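Local coordinates for protein LRIM1 (Anopheles gambiae, PDB 3O53) that probably takes part, through its leucine-rich repeat domain and in a heterodimer with APL1C, in regulating complement-like immunity in the mosquito, at residues A[144-149]-A[165-170]; A[154-159]-A[177-182]; A[201-206]-A[222-227]. All blocks are in the same frame, centred on the assembly; numbering follows the deposited sequence.

Contact 1 of 3, residues A[144-149]-A[165-170]; sequences SRVQYL and AASSDT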
ATOM      1  N   SER A 144       2.384 -12.487  -3.126  1.00 27.05           N
ATOM      2  CA  SER A 144       3.172 -13.053  -4.226  1.00 32.36           C
ATOM      3  C   SER A 144       2.892 -12.360  -5.552  1.00 30.74           C
ATOM      4  O   SER A 144       1.737 -12.218  -5.957  1.00 28.18           O
ATOM      5  CB  SER A 144       2.880 -14.550  -4.404  1.00 38.60           C
ATOM      6  OG  SER A 144       3.036 -15.262  -3.189  1.00 45.99           O
ATOM      7  N   ARG A 145       3.965 -11.964  -6.237  1.00 28.55           N
ATOM      8  CA  ARG A 145       3.877 -11.411  -7.585  1.00 34.60           C
ATOM      9  C   ARG A 145       3.016 -10.154  -7.613  1.00 29.92           C
ATOM     10  O   ARG A 145       2.371  -9.833  -8.614  1.00 29.56           O
ATOM     11  CB  ARG A 145       3.357 -12.471  -8.568  1.00 44.92           C
ATOM     12  CG  ARG A 145       4.260 -13.703  -8.639  1.00 50.91           C
ATOM     13  CD  ARG A 145       3.918 -14.616  -9.808  1.00 63.28           C
ATOM     14  NE  ARG A 145       3.849 -13.880 -11.068  1.00 83.44           N
ATOM     15  CZ  ARG A 145       4.907 -13.438 -11.742  1.00 88.09           C
ATOM     16  NH1 ARG A 145       6.134 -13.648 -11.283  1.00 78.75           N
ATOM     17  NH2 ARG A 145       4.738 -12.775 -12.877  1.00 95.00           N
ATOM     18  N   VAL A 146       3.032  -9.433  -6.502  1.00 29.74           N
ATOM     19  CA  VAL A 146       2.397  -8.134  -6.429  1.00 23.86           C
ATOM     20  C   VAL A 146       3.207  -7.098  -7.218  1.00 27.14           C
ATOM     21  O   VAL A 146       4.428  -7.031  -7.132  1.00 26.10           O
ATOM     22  CB  VAL A 146       2.267  -7.670  -4.970  1.00 28.41           C
ATOM     23  CG1 VAL A 146       1.556  -6.334  -4.910  1.00 25.02           C
ATOM     24  CG2 VAL A 146       1.516  -8.717  -4.154  1.00 26.05           C
ATOM     25  N   GLN A 147       2.505  -6.286  -7.988  1.00 26.67           N
ATOM     26  CA  GLN A 147       3.143  -5.257  -8.784  1.00 27.04           C
ATOM     27  C   GLN A 147       2.909  -3.898  -8.129  1.00 27.49           C
ATOM     28  O   GLN A 147       3.816  -3.094  -8.002  1.00 34.28           O
ATOM     29  CB  GLN A 147       2.564  -5.278 -10.202  1.00 27.78           C
ATOM     30  CG  GLN A 147       3.166  -4.237 -11.134  1.00 36.46           C
ATOM     31  CD  GLN A 147       2.859  -4.516 -12.597  1.00 49.24           C
ATOM     32  OE1 GLN A 147       1.722  -4.787 -12.962  1.00 44.47           O
ATOM     33  NE2 GLN A 147       3.878  -4.447 -13.437  1.00 55.41           N
ATOM     34  N   TYR A 148       1.674  -3.657  -7.709  1.00 31.63           N
ATOM     35  CA  TYR A 148       1.303  -2.399  -7.088  1.00 31.28           C
ATOM     36  C   TYR A 148       0.612  -2.716  -5.761  1.00 30.66           C
ATOM     37  O   TYR A 148      -0.328  -3.497  -5.725  1.00 27.40           O
ATOM     38  CB  TYR A 148       0.361  -1.639  -8.021  1.00 39.14           C
ATOM     39  CG  TYR A 148      -0.100  -0.309  -7.492  1.00 44.32           C
ATOM     40  CD1 TYR A 148       0.487   0.877  -7.922  1.00 47.34           C
ATOM     41  CD2 TYR A 148      -1.133  -0.233  -6.572  1.00 50.92           C
ATOM     42  CE1 TYR A 148       0.058   2.100  -7.439  1.00 48.47           C
ATOM     43  CE2 TYR A 148      -1.568   0.980  -6.085  1.00 52.67           C
ATOM     44  CZ  TYR A 148      -0.972   2.140  -6.519  1.00 52.48           C
ATOM     45  OH  TYR A 148      -1.417   3.339  -6.019  1.00 58.02           O
ATOM     46  N   LEU A 149       1.083  -2.120  -4.672  1.00 26.84           N
ATOM     47  CA  LEU A 149       0.499  -2.382  -3.360  1.00 29.37           C
ATOM     48  C   LEU A 149       0.279  -1.081  -2.622  1.00 27.58           C
ATOM     49  O   LEU A 149       1.232  -0.411  -2.221  1.00 27.47           O
ATOM     50  CB  LEU A 149       1.397  -3.298  -2.525  1.00 25.48           C
ATOM     51  CG  LEU A 149       0.861  -3.665  -1.130  1.00 27.11           C
ATOM     52  CD1 LEU A 149      -0.564  -4.228  -1.191  1.00 26.47           C
ATOM     53  CD2 LEU A 149       1.774  -4.665  -0.454  1.00 24.55           C
ATOM     54  N   ALA A 165       8.930 -10.914  -0.011  1.00 32.68           N
ATOM     55  CA  ALA A 165       9.962 -11.542  -0.841  1.00 40.03           C
ATOM     56  C   ALA A 165       9.395 -12.258  -2.071  1.00 35.70           C
ATOM     57  O   ALA A 165      10.058 -12.346  -3.098  1.00 34.74           O
ATOM     58  CB  ALA A 165      10.787 -12.507  -0.015  1.00 42.71           C
ATOM     59  N   ALA A 166       8.170 -12.759  -1.972  1.00 33.40           N
ATOM     60  CA  ALA A 166       7.538 -13.441  -3.097  1.00 36.20           C
ATOM     61  C   ALA A 166       7.127 -12.451  -4.191  1.00 37.50           C
ATOM     62  O   ALA A 166       6.559 -12.842  -5.212  1.00 31.72           O
ATOM     63  CB  ALA A 166       6.336 -14.236  -2.624  1.00 28.56           C
ATOM     64  N   SER A 167       7.406 -11.172  -3.960  1.00 37.60           N
ATOM     65  CA  SER A 167       7.190 -10.133  -4.958  1.00 34.30           C
ATOM     66  C   SER A 167       8.490  -9.413  -5.286  1.00 32.83           C
ATOM     67  O   SER A 167       8.472  -8.321  -5.835  1.00 32.50           O
ATOM     68  CB  SER A 167       6.156  -9.113  -4.465  1.00 27.04           C
ATOM     69  OG  SER A 167       4.898  -9.734  -4.274  1.00 25.95           O
ATOM     70  N   SER A 168       9.619 -10.022  -4.946  1.00 30.79           N
ATOM     71  CA  SER A 168      10.906  -9.358  -5.114  1.00 37.55           C
ATOM     72  C   SER A 168      11.121  -8.920  -6.565  1.00 43.70           C
ATOM     73  O   SER A 168      11.737  -7.895  -6.821  1.00 43.31           O
ATOM     74  CB  SER A 168      12.047 -10.281  -4.676  1.00 34.71           C
ATOM     75  OG  SER A 168      12.026 -11.486  -5.412  1.00 47.65           O
ATOM     76  N   ASP A 169      10.590  -9.688  -7.509  1.00 42.06           N
ATOM     77  CA  ASP A 169      10.864  -9.453  -8.922  1.00 62.19           C
ATOM     78  C   ASP A 169       9.750  -8.696  -9.639  1.00 44.46           C
ATOM     79  O   ASP A 169       9.914  -8.304 -10.796  1.00 37.58           O
ATOM     80  CB  ASP A 169      11.109 -10.784  -9.634  1.00 95.72           C
ATOM     81  CG  ASP A 169      12.359 -11.484  -9.139  1.00116.35           C
ATOM     82  OD1 ASP A 169      13.236 -10.798  -8.570  1.00119.03           O
ATOM     83  OD2 ASP A 169      12.463 -12.715  -9.318  1.00122.85           O
ATOM     84  N   THR A 170       8.632  -8.480  -8.954  1.00 38.04           N
ATOM     85  CA  THR A 170       7.461  -7.869  -9.576  1.00 37.98           C
ATOM     86  C   THR A 170       7.068  -6.512  -8.991  1.00 32.09           C
ATOM     87  O   THR A 170       6.443  -5.696  -9.670  1.00 26.35           O
ATOM     88  CB  THR A 170       6.234  -8.793  -9.446  1.00 40.53           C
ATOM     89  OG1 THR A 170       5.987  -9.063  -8.061  1.00 39.42           O
ATOM     90  CG2 THR A 170       6.470 -10.104 -10.185  1.00 41.24           C
TER
HETATM   91  O   HOH W   1       6.351  -5.749 -12.420  1.00 40.67           O
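Ser167 and Thr170 turn their hydroxyls onto the backbone of Arg145 and Val146, and these two side chains make most of the polar contact. OG of Ser167 accepts the N-H of Val146 at 2.9 Å; chi1 of -63° sets this oxygen beside its own backbone N. OG1 of Thr170 donates to O of Val146 at 2.7 Å, coming in from above the carbonyl plane. A backbone bond, Arg145 N to Ala166 O at 2.9 Å, fixes the chain one residue earlier, where CB of Ala166 lies 3.5 Å from OG of Ser144. The methyl CG2 of Thr170 lies over one face of the Arg145 guanidinium, toward its rim and 3.7 Å from NH1. At the other end, CA of Gln147 points its hydrogen at O of Thr170 (3.4 Å), and a water donates to that same oxygen and weakly accepts from NE2 of Gln147. Farther out, Ser167 OG also bonds Arg143 O, Ser144 OG bonds Glu140 O, and Gln147 NE2 bonds Glu172 OE2. Strand 123-126 flanks 144-149, with Val146 resting on Ile125. The segment 165-170 belongs to the loop that leads back to strand 173-175 of the next coil of the leucine-rich repeat solenoid, and the hydroxyls of Ser167 and Thr170 satisfy both polar backbone atoms of Val146 at the start of strand 146-150.

Contact 2 of 3, residues A[154-159]-A[177-182]; sequences NEIDTV and QYNFIY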
ATOM      1  N   ASN A 154      -3.639   2.825   6.797  1.00 27.15           N
ATOM      2  CA  ASN A 154      -3.988   1.677   7.615  1.00 26.02           C
ATOM      3  C   ASN A 154      -3.351   1.831   8.992  1.00 24.70           C
ATOM      4  O   ASN A 154      -3.004   2.935   9.395  1.00 29.81           O
ATOM      5  CB  ASN A 154      -3.617   0.368   6.902  1.00 20.97           C
ATOM      6  CG  ASN A 154      -4.685  -0.058   5.905  1.00 24.29           C
ATOM      7  OD1 ASN A 154      -5.719  -0.608   6.282  1.00 26.75           O
ATOM      8  ND2 ASN A 154      -4.445   0.204   4.630  1.00 19.24           N
ATOM      9  N   GLU A 155      -3.235   0.743   9.736  1.00 19.22           N
ATOM     10  CA  GLU A 155      -2.737   0.828  11.098  1.00 27.97           C
ATOM     11  C   GLU A 155      -1.500  -0.039  11.301  1.00 27.22           C
ATOM     12  O   GLU A 155      -1.291  -0.605  12.377  1.00 24.35           O
ATOM     13  CB  GLU A 155      -3.838   0.407  12.063  1.00 36.13           C
ATOM     14  CG  GLU A 155      -5.014   1.369  12.077  1.00 70.49           C
ATOM     15  CD  GLU A 155      -6.218   0.808  12.799  1.00 99.72           C
ATOM     16  OE1 GLU A 155      -6.066  -0.209  13.509  1.00 98.88           O
ATOM     17  OE2 GLU A 155      -7.316   1.383  12.656  1.00116.78           O
ATOM     18  N   ILE A 156      -0.679  -0.142  10.268  1.00 20.28           N
ATOM     19  CA  ILE A 156       0.503  -0.990  10.340  1.00 23.04           C
ATOM     20  C   ILE A 156       1.566  -0.420  11.310  1.00 26.82           C
ATOM     21  O   ILE A 156       1.858   0.766  11.311  1.00 23.24           O
ATOM     22  CB  ILE A 156       1.073  -1.233   8.921  1.00 26.87           C
ATOM     23  CG1 ILE A 156       0.018  -1.983   8.089  1.00 24.13           C
ATOM     24  CG2 ILE A 156       2.383  -2.036   8.981  1.00 20.86           C
ATOM     25  CD1 ILE A 156       0.258  -1.901   6.591  1.00 24.14           C
ATOM     26  N   ASP A 157       2.121  -1.288  12.147  1.00 23.05           N
ATOM     27  CA  ASP A 157       3.024  -0.865  13.212  1.00 23.60           C
ATOM     28  C   ASP A 157       4.478  -1.127  12.850  1.00 23.88           C
ATOM     29  O   ASP A 157       5.380  -0.419  13.298  1.00 24.84           O
ATOM     30  CB  ASP A 157       2.672  -1.617  14.507  1.00 39.13           C
ATOM     31  CG  ASP A 157       3.133  -0.887  15.742  1.00 56.01           C
ATOM     32  OD1 ASP A 157       2.814   0.312  15.878  1.00 67.04           O
ATOM     33  OD2 ASP A 157       3.813  -1.508  16.579  1.00 69.59           O
ATOM     34  N   THR A 158       4.715  -2.156  12.043  1.00 23.32           N
ATOM     35  CA  THR A 158       6.074  -2.461  11.614  1.00 26.03           C
ATOM     36  C   THR A 158       6.067  -3.102  10.236  1.00 28.90           C
ATOM     37  O   THR A 158       5.044  -3.616   9.776  1.00 28.34           O
ATOM     38  CB  THR A 158       6.805  -3.413  12.610  1.00 34.98           C
ATOM     39  OG1 THR A 158       6.275  -4.733  12.495  1.00 34.09           O
ATOM     40  CG2 THR A 158       6.646  -2.947  14.045  1.00 33.51           C
ATOM     41  N   VAL A 159       7.221  -3.062   9.578  1.00 24.73           N
ATOM     42  CA  VAL A 159       7.375  -3.627   8.249  1.00 25.99           C
ATOM     43  C   VAL A 159       8.620  -4.504   8.192  1.00 35.63           C
ATOM     44  O   VAL A 159       9.696  -4.096   8.616  1.00 36.45           O
ATOM     45  CB  VAL A 159       7.514  -2.520   7.181  1.00 28.95           C
ATOM     46  CG1 VAL A 159       7.964  -3.120   5.835  1.00 25.89           C
ATOM     47  CG2 VAL A 159       6.188  -1.775   7.026  1.00 30.05           C
ATOM     48  N   GLN A 177       2.266   4.996   3.327  1.00 22.08           N
ATOM     49  CA  GLN A 177       2.149   6.309   3.958  1.00 21.37           C
ATOM     50  C   GLN A 177       0.962   6.337   4.922  1.00 20.65           C
ATOM     51  O   GLN A 177      -0.032   5.648   4.721  1.00 24.71           O
ATOM     52  CB  GLN A 177       2.000   7.418   2.892  1.00 25.48           C
ATOM     53  CG  GLN A 177       0.556   7.747   2.573  1.00 38.86           C
ATOM     54  CD  GLN A 177       0.325   8.271   1.163  1.00 57.33           C
ATOM     55  OE1 GLN A 177       0.677   7.619   0.186  1.00 62.02           O
ATOM     56  NE2 GLN A 177      -0.316   9.435   1.056  1.00 50.26           N
ATOM     57  N   TYR A 178       1.080   7.130   5.982  1.00 21.41           N
ATOM     58  CA  TYR A 178      -0.007   7.300   6.943  1.00 24.19           C
ATOM     59  C   TYR A 178      -0.392   5.996   7.637  1.00 23.98           C
ATOM     60  O   TYR A 178      -1.569   5.672   7.808  1.00 23.93           O
ATOM     61  CB  TYR A 178      -1.225   7.930   6.266  1.00 26.54           C
ATOM     62  CG  TYR A 178      -1.042   9.412   6.015  1.00 31.13           C
ATOM     63  CD1 TYR A 178      -0.859  10.283   7.074  1.00 29.64           C
ATOM     64  CD2 TYR A 178      -1.057   9.937   4.726  1.00 37.01           C
ATOM     65  CE1 TYR A 178      -0.687  11.638   6.867  1.00 34.75           C
ATOM     66  CE2 TYR A 178      -0.889  11.307   4.509  1.00 42.35           C
ATOM     67  CZ  TYR A 178      -0.706  12.145   5.591  1.00 36.18           C
ATOM     68  OH  TYR A 178      -0.539  13.499   5.431  1.00 37.94           O
ATOM     69  N   ASN A 179       0.617   5.240   8.033  1.00 23.85           N
ATOM     70  CA  ASN A 179       0.407   4.161   8.968  1.00 24.08           C
ATOM     71  C   ASN A 179       1.085   4.595  10.261  1.00 25.44           C
ATOM     72  O   ASN A 179       1.222   5.796  10.512  1.00 25.99           O
ATOM     73  CB  ASN A 179       0.969   2.856   8.407  1.00 20.33           C
ATOM     74  CG  ASN A 179       0.021   2.193   7.421  1.00 26.00           C
ATOM     75  OD1 ASN A 179      -0.862   1.442   7.809  1.00 25.15           O
ATOM     76  ND2 ASN A 179       0.217   2.460   6.134  1.00 22.60           N
ATOM     77  N   PHE A 180       1.516   3.649  11.084  1.00 20.16           N
ATOM     78  CA  PHE A 180       2.176   4.019  12.331  1.00 23.01           C
ATOM     79  C   PHE A 180       3.473   3.247  12.478  1.00 31.65           C
ATOM     80  O   PHE A 180       3.857   2.855  13.581  1.00 26.63           O
ATOM     81  CB  PHE A 180       1.223   3.775  13.502  1.00 22.85           C
ATOM     82  CG  PHE A 180      -0.020   4.590  13.409  1.00 27.16           C
ATOM     83  CD1 PHE A 180      -0.039   5.892  13.876  1.00 30.93           C
ATOM     84  CD2 PHE A 180      -1.153   4.087  12.786  1.00 31.24           C
ATOM     85  CE1 PHE A 180      -1.179   6.682  13.748  1.00 34.40           C
ATOM     86  CE2 PHE A 180      -2.299   4.869  12.659  1.00 33.75           C
ATOM     87  CZ  PHE A 180      -2.307   6.170  13.141  1.00 29.86           C
ATOM     88  N   ILE A 181       4.149   3.051  11.347  1.00 22.21           N
ATOM     89  CA  ILE A 181       5.334   2.198  11.289  1.00 21.77           C
ATOM     90  C   ILE A 181       6.486   2.797  12.093  1.00 22.85           C
ATOM     91  O   ILE A 181       6.962   3.889  11.787  1.00 23.17           O
ATOM     92  CB  ILE A 181       5.766   1.973   9.821  1.00 22.71           C
ATOM     93  CG1 ILE A 181       4.678   1.177   9.088  1.00 20.14           C
ATOM     94  CG2 ILE A 181       7.099   1.245   9.754  1.00 24.76           C
ATOM     95  CD1 ILE A 181       4.681   1.393   7.580  1.00 20.97           C
ATOM     96  N   TYR A 182       6.928   2.086  13.129  1.00 27.25           N
ATOM     97  CA  TYR A 182       8.021   2.578  13.965  1.00 25.92           C
ATOM     98  C   TYR A 182       9.314   1.808  13.706  1.00 30.63           C
ATOM     99  O   TYR A 182      10.394   2.235  14.129  1.00 31.26           O
ATOM    100  CB  TYR A 182       7.650   2.515  15.456  1.00 26.73           C
ATOM    101  CG  TYR A 182       7.717   1.128  16.040  1.00 32.42           C
ATOM    102  CD1 TYR A 182       8.844   0.696  16.724  1.00 33.50           C
ATOM    103  CD2 TYR A 182       6.651   0.248  15.912  1.00 38.19           C
ATOM    104  CE1 TYR A 182       8.911  -0.574  17.270  1.00 37.85           C
ATOM    105  CE2 TYR A 182       6.710  -1.029  16.451  1.00 50.54           C
ATOM    106  CZ  TYR A 182       7.843  -1.433  17.126  1.00 51.49           C
ATOM    107  OH  TYR A 182       7.897  -2.698  17.663  1.00 70.08           O
TER
HETATM  108  O   HOH W   2       3.579   2.697  16.253  1.00 31.22           O
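The side-chain oxygen of Asn179 reaches the backbone N of Ile156, OD1 accepting at 2.9 Å with an N-H···O angle of 168°, although OD1 is modelled too near a neighbouring atom for its exact place to be sure. Its chi1 of -81° carries CG to the side of the backbone N. On the tight side, O of Ile156 takes the N-H of Phe180 at 2.9 Å, in the carbonyl plane, and O of Asp157 takes that of Tyr182 at 2.9 Å. Beneath this backbone pairing Ile181 packs with two aliphatic side chains: its CG1 lies 3.9 Å from CG2 of Ile156, the two chains side by side and pointing the same way, while its CD1 crosses to CG2 of Val159 at 3.6 Å. The outer side is looser. Phe180, exposed, brings CD2 at its ring edge to 4.0 Å from CA of Glu155, and a water donates to both Asp157 OD1 and Phe180 O. Tyr182 brings its ring edge to the Asp157 carboxylate, the planes 51° apart, and its ring also meets that of His312, a residue of the C-terminal tag. Asn154 and Asn179 are successive asparagines of the leucine-rich repeat, and ND2 of Asn179 bonds Leu176 O and Leu151 O. One amide thus serves peptide groups of adjacent coils, which implies that buried backbone polarity is satisfied by the asparagine while the outer face relies partly on water.

Contact 3 of 3, residues A[201-206]-A[222-227]; sequences NKLAFM and RNNKLV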
ATOM      1  N   ASN A 201       4.910   8.278   8.914  1.00 21.28           N
ATOM      2  CA  ASN A 201       4.945   7.155   9.823  1.00 24.76           C
ATOM      3  C   ASN A 201       5.762   7.622  11.024  1.00 24.64           C
ATOM      4  O   ASN A 201       5.917   8.821  11.219  1.00 25.91           O
ATOM      5  CB  ASN A 201       5.501   5.911   9.140  1.00 18.80           C
ATOM      6  CG  ASN A 201       4.451   5.212   8.292  1.00 21.48           C
ATOM      7  OD1 ASN A 201       3.547   4.571   8.816  1.00 22.22           O
ATOM      8  ND2 ASN A 201       4.576   5.323   6.975  1.00 21.20           N
ATOM      9  N   LYS A 202       6.263   6.697  11.834  0.50 22.14           N
ATOM     10  CA  LYS A 202       6.929   7.082  13.075  0.50 25.15           C
ATOM     11  C   LYS A 202       8.337   6.496  13.184  0.50 26.23           C
ATOM     12  O   LYS A 202       8.783   6.161  14.279  0.50 22.33           O
ATOM     13  CB  LYS A 202       6.093   6.622  14.279  0.50 26.62           C
ATOM     14  CG  LYS A 202       4.593   6.899  14.172  0.50 32.28           C
ATOM     15  CD  LYS A 202       4.256   8.398  14.181  0.50 39.51           C
ATOM     16  CE  LYS A 202       2.742   8.620  14.042  0.50 42.83           C
ATOM     17  NZ  LYS A 202       2.349   9.988  13.571  0.50 23.07           N
ATOM     18  N   LEU A 203       9.030   6.370  12.054  1.00 26.99           N
ATOM     19  CA  LEU A 203      10.388   5.816  12.037  1.00 25.09           C
ATOM     20  C   LEU A 203      11.435   6.751  12.639  1.00 25.43           C
ATOM     21  O   LEU A 203      11.400   7.955  12.413  1.00 24.03           O
ATOM     22  CB  LEU A 203      10.796   5.476  10.607  1.00 21.01           C
ATOM     23  CG  LEU A 203      10.098   4.262   9.982  1.00 27.19           C
ATOM     24  CD1 LEU A 203      10.371   4.211   8.476  1.00 24.52           C
ATOM     25  CD2 LEU A 203      10.565   2.981  10.652  1.00 27.12           C
ATOM     26  N   ALA A 204      12.374   6.178  13.386  1.00 20.03           N
ATOM     27  CA  ALA A 204      13.473   6.930  13.991  1.00 27.98           C
ATOM     28  C   ALA A 204      14.823   6.651  13.317  1.00 27.79           C
ATOM     29  O   ALA A 204      15.745   7.443  13.441  1.00 27.42           O
ATOM     30  CB  ALA A 204      13.568   6.591  15.489  1.00 29.06           C
ATOM     31  N   PHE A 205      14.950   5.513  12.636  1.00 23.60           N
ATOM     32  CA  PHE A 205      16.230   5.121  12.039  1.00 25.94           C
ATOM     33  C   PHE A 205      16.020   4.635  10.608  1.00 30.07           C
ATOM     34  O   PHE A 205      15.270   3.695  10.369  1.00 28.35           O
ATOM     35  CB  PHE A 205      16.885   4.004  12.870  1.00 27.94           C
ATOM     36  CG  PHE A 205      18.238   3.569  12.362  1.00 40.96           C
ATOM     37  CD1 PHE A 205      19.157   4.499  11.895  1.00 43.23           C
ATOM     38  CD2 PHE A 205      18.607   2.229  12.387  1.00 45.32           C
ATOM     39  CE1 PHE A 205      20.413   4.098  11.443  1.00 36.74           C
ATOM     40  CE2 PHE A 205      19.861   1.824  11.940  1.00 45.26           C
ATOM     41  CZ  PHE A 205      20.764   2.766  11.464  1.00 41.78           C
ATOM     42  N   MET A 206      16.671   5.287   9.654  1.00 29.57           N
ATOM     43  CA  MET A 206      16.622   4.833   8.274  1.00 27.79           C
ATOM     44  C   MET A 206      17.783   3.865   8.078  1.00 31.58           C
ATOM     45  O   MET A 206      18.885   4.266   7.707  1.00 30.38           O
ATOM     46  CB  MET A 206      16.712   6.030   7.318  1.00 27.88           C
ATOM     47  CG  MET A 206      16.619   5.673   5.850  1.00 27.85           C
ATOM     48  SD  MET A 206      16.580   7.165   4.830  1.00 30.81           S
ATOM     49  CE  MET A 206      16.368   6.467   3.183  1.00 31.35           C
ATOM     50  N   ARG A 222       9.155  11.451   4.491  1.00 25.48           N
ATOM     51  CA  ARG A 222       8.770  12.741   5.045  1.00 21.96           C
ATOM     52  C   ARG A 222       7.931  12.575   6.301  1.00 28.23           C
ATOM     53  O   ARG A 222       7.130  11.650   6.386  1.00 26.96           O
ATOM     54  CB  ARG A 222       7.974  13.552   4.015  1.00 23.53           C
ATOM     55  CG  ARG A 222       7.438  14.870   4.566  1.00 29.52           C
ATOM     56  CD  ARG A 222       6.395  15.466   3.644  1.00 33.72           C
ATOM     57  NE  ARG A 222       6.034  16.832   4.010  1.00 28.38           N
ATOM     58  CZ  ARG A 222       4.998  17.484   3.491  1.00 36.42           C
ATOM     59  NH1 ARG A 222       4.221  16.883   2.596  1.00 35.13           N
ATOM     60  NH2 ARG A 222       4.737  18.731   3.858  1.00 30.47           N
ATOM     61  N   ASN A 223       8.112  13.472   7.272  1.00 21.24           N
ATOM     62  CA  ASN A 223       7.269  13.490   8.473  1.00 23.33           C
ATOM     63  C   ASN A 223       7.256  12.163   9.215  1.00 24.89           C
ATOM     64  O   ASN A 223       6.213  11.685   9.674  1.00 24.50           O
ATOM     65  CB  ASN A 223       5.847  13.948   8.135  1.00 23.99           C
ATOM     66  CG  ASN A 223       5.784  15.453   7.857  1.00 28.86           C
ATOM     67  OD1 ASN A 223       6.784  16.146   7.989  1.00 30.23           O
ATOM     68  ND2 ASN A 223       4.626  15.949   7.466  1.00 29.83           N
ATOM     69  N   ASN A 224       8.437  11.575   9.331  1.00 24.40           N
ATOM     70  CA  ASN A 224       8.650  10.527  10.308  1.00 24.89           C
ATOM     71  C   ASN A 224       9.307  11.167  11.533  1.00 29.75           C
ATOM     72  O   ASN A 224       9.009  12.313  11.853  1.00 28.60           O
ATOM     73  CB  ASN A 224       9.484   9.407   9.702  1.00 21.90           C
ATOM     74  CG  ASN A 224       8.628   8.423   8.913  1.00 23.52           C
ATOM     75  OD1 ASN A 224       8.330   7.337   9.387  1.00 23.63           O
ATOM     76  ND2 ASN A 224       8.202   8.823   7.718  1.00 24.84           N
ATOM     77  N   LYS A 225      10.181  10.441  12.219  1.00 22.62           N
ATOM     78  CA  LYS A 225      10.893  10.991  13.368  1.00 28.21           C
ATOM     79  C   LYS A 225      12.351  10.603  13.287  1.00 28.54           C
ATOM     80  O   LYS A 225      12.974  10.275  14.298  1.00 29.25           O
ATOM     81  CB  LYS A 225      10.277  10.468  14.669  1.00 32.71           C
ATOM     82  CG  LYS A 225       8.784  10.725  14.740  1.00 36.71           C
ATOM     83  CD  LYS A 225       8.234  10.524  16.129  1.00 53.40           C
ATOM     84  CE  LYS A 225       7.591   9.174  16.268  1.00 56.58           C
ATOM     85  NZ  LYS A 225       6.477   9.256  17.236  1.00 71.28           N
ATOM     86  N   LEU A 226      12.892  10.639  12.071  1.00 24.40           N
ATOM     87  CA  LEU A 226      14.241  10.149  11.829  1.00 28.02           C
ATOM     88  C   LEU A 226      15.288  10.975  12.562  1.00 31.84           C
ATOM     89  O   LEU A 226      15.288  12.200  12.500  1.00 30.09           O
ATOM     90  CB  LEU A 226      14.558  10.161  10.333  1.00 24.52           C
ATOM     91  CG  LEU A 226      13.718   9.228   9.461  1.00 27.07           C
ATOM     92  CD1 LEU A 226      14.082   9.431   7.996  1.00 26.93           C
ATOM     93  CD2 LEU A 226      13.895   7.747   9.873  1.00 24.44           C
ATOM     94  N   VAL A 227      16.194  10.284  13.241  1.00 30.41           N
ATOM     95  CA  VAL A 227      17.334  10.924  13.881  1.00 29.84           C
ATOM     96  C   VAL A 227      18.616  10.552  13.133  1.00 32.87           C
ATOM     97  O   VAL A 227      19.501  11.384  12.940  1.00 26.66           O
ATOM     98  CB  VAL A 227      17.475  10.474  15.346  1.00 34.30           C
ATOM     99  CG1 VAL A 227      18.558  11.279  16.038  1.00 41.31           C
ATOM    100  CG2 VAL A 227      16.140  10.602  16.088  1.00 29.86           C
TER
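Segments 201-206 and 222-227 run in the same direction, with CA atoms 4.7 Å apart at Lys202 and Asn224 and 4.0 Å at Ala204 and Leu226. Two backbone bonds join them: N of Lys225 donates to O of Leu203 at 2.8 Å, and N of Val227 to O of Ala204 at 2.9 Å, the latter nearly straight at 175°. The CA hydrogens of Asn224 and Ala204 also point at O of Asn201 and O of Lys225. Among the side chains, Asn224 leads: OD1 accepts the N-H of Leu203 at 2.9 Å, in the plane of the amide and on a lone pair, while ND2 bonds Leu198 O. With chi1 at -84°, CG of Asn224 lies anti to the carbonyl carbon and beside the backbone N, the amide directed at segment 201-206. Asn201 holds the equivalent place one coil earlier, its ND2 bonding Leu176 O and Leu198 O; such a column of consensus asparagines, one per coil, characterises leucine-rich repeats. Leu203 lies alongside Asn224, both pointing the same way. Leu226 follows on the buried side, where its branch CD2 touches CB of Leu203 at 3.9 Å and approaches CB of Met206; its backbone N is taken by Asn247 OD1. Toward solvent the lysines meet through their carbons: CE of Lys225, its chain bent at chi3, rests 3.6 Å from CB of Lys202.

Contacts 2 and 3 repeat one arrangement in neighbouring coils of the solenoid: an asparagine amide oxygen takes a backbone N-H of the preceding coil, two backbone bonds follow, and a buried aliphatic residue packs inward. They also touch, since Asn201 OD1 of contact 3 probably accepts the N-H of Ile181 of contact 2; the centres of the two contacts lie about 11 Å apart. Contact 1, whose centre is about 19 Å from that of contact 2, relies on serine and threonine hydroxyls in place of the asparagine, beside a single backbone bond, and joins a strand start to a returning loop. All three are partly buried, but their outer sides differ: a methyl over a guanidinium in contact 1, aromatic edges and water in contact 2, lysine chains in contact 3.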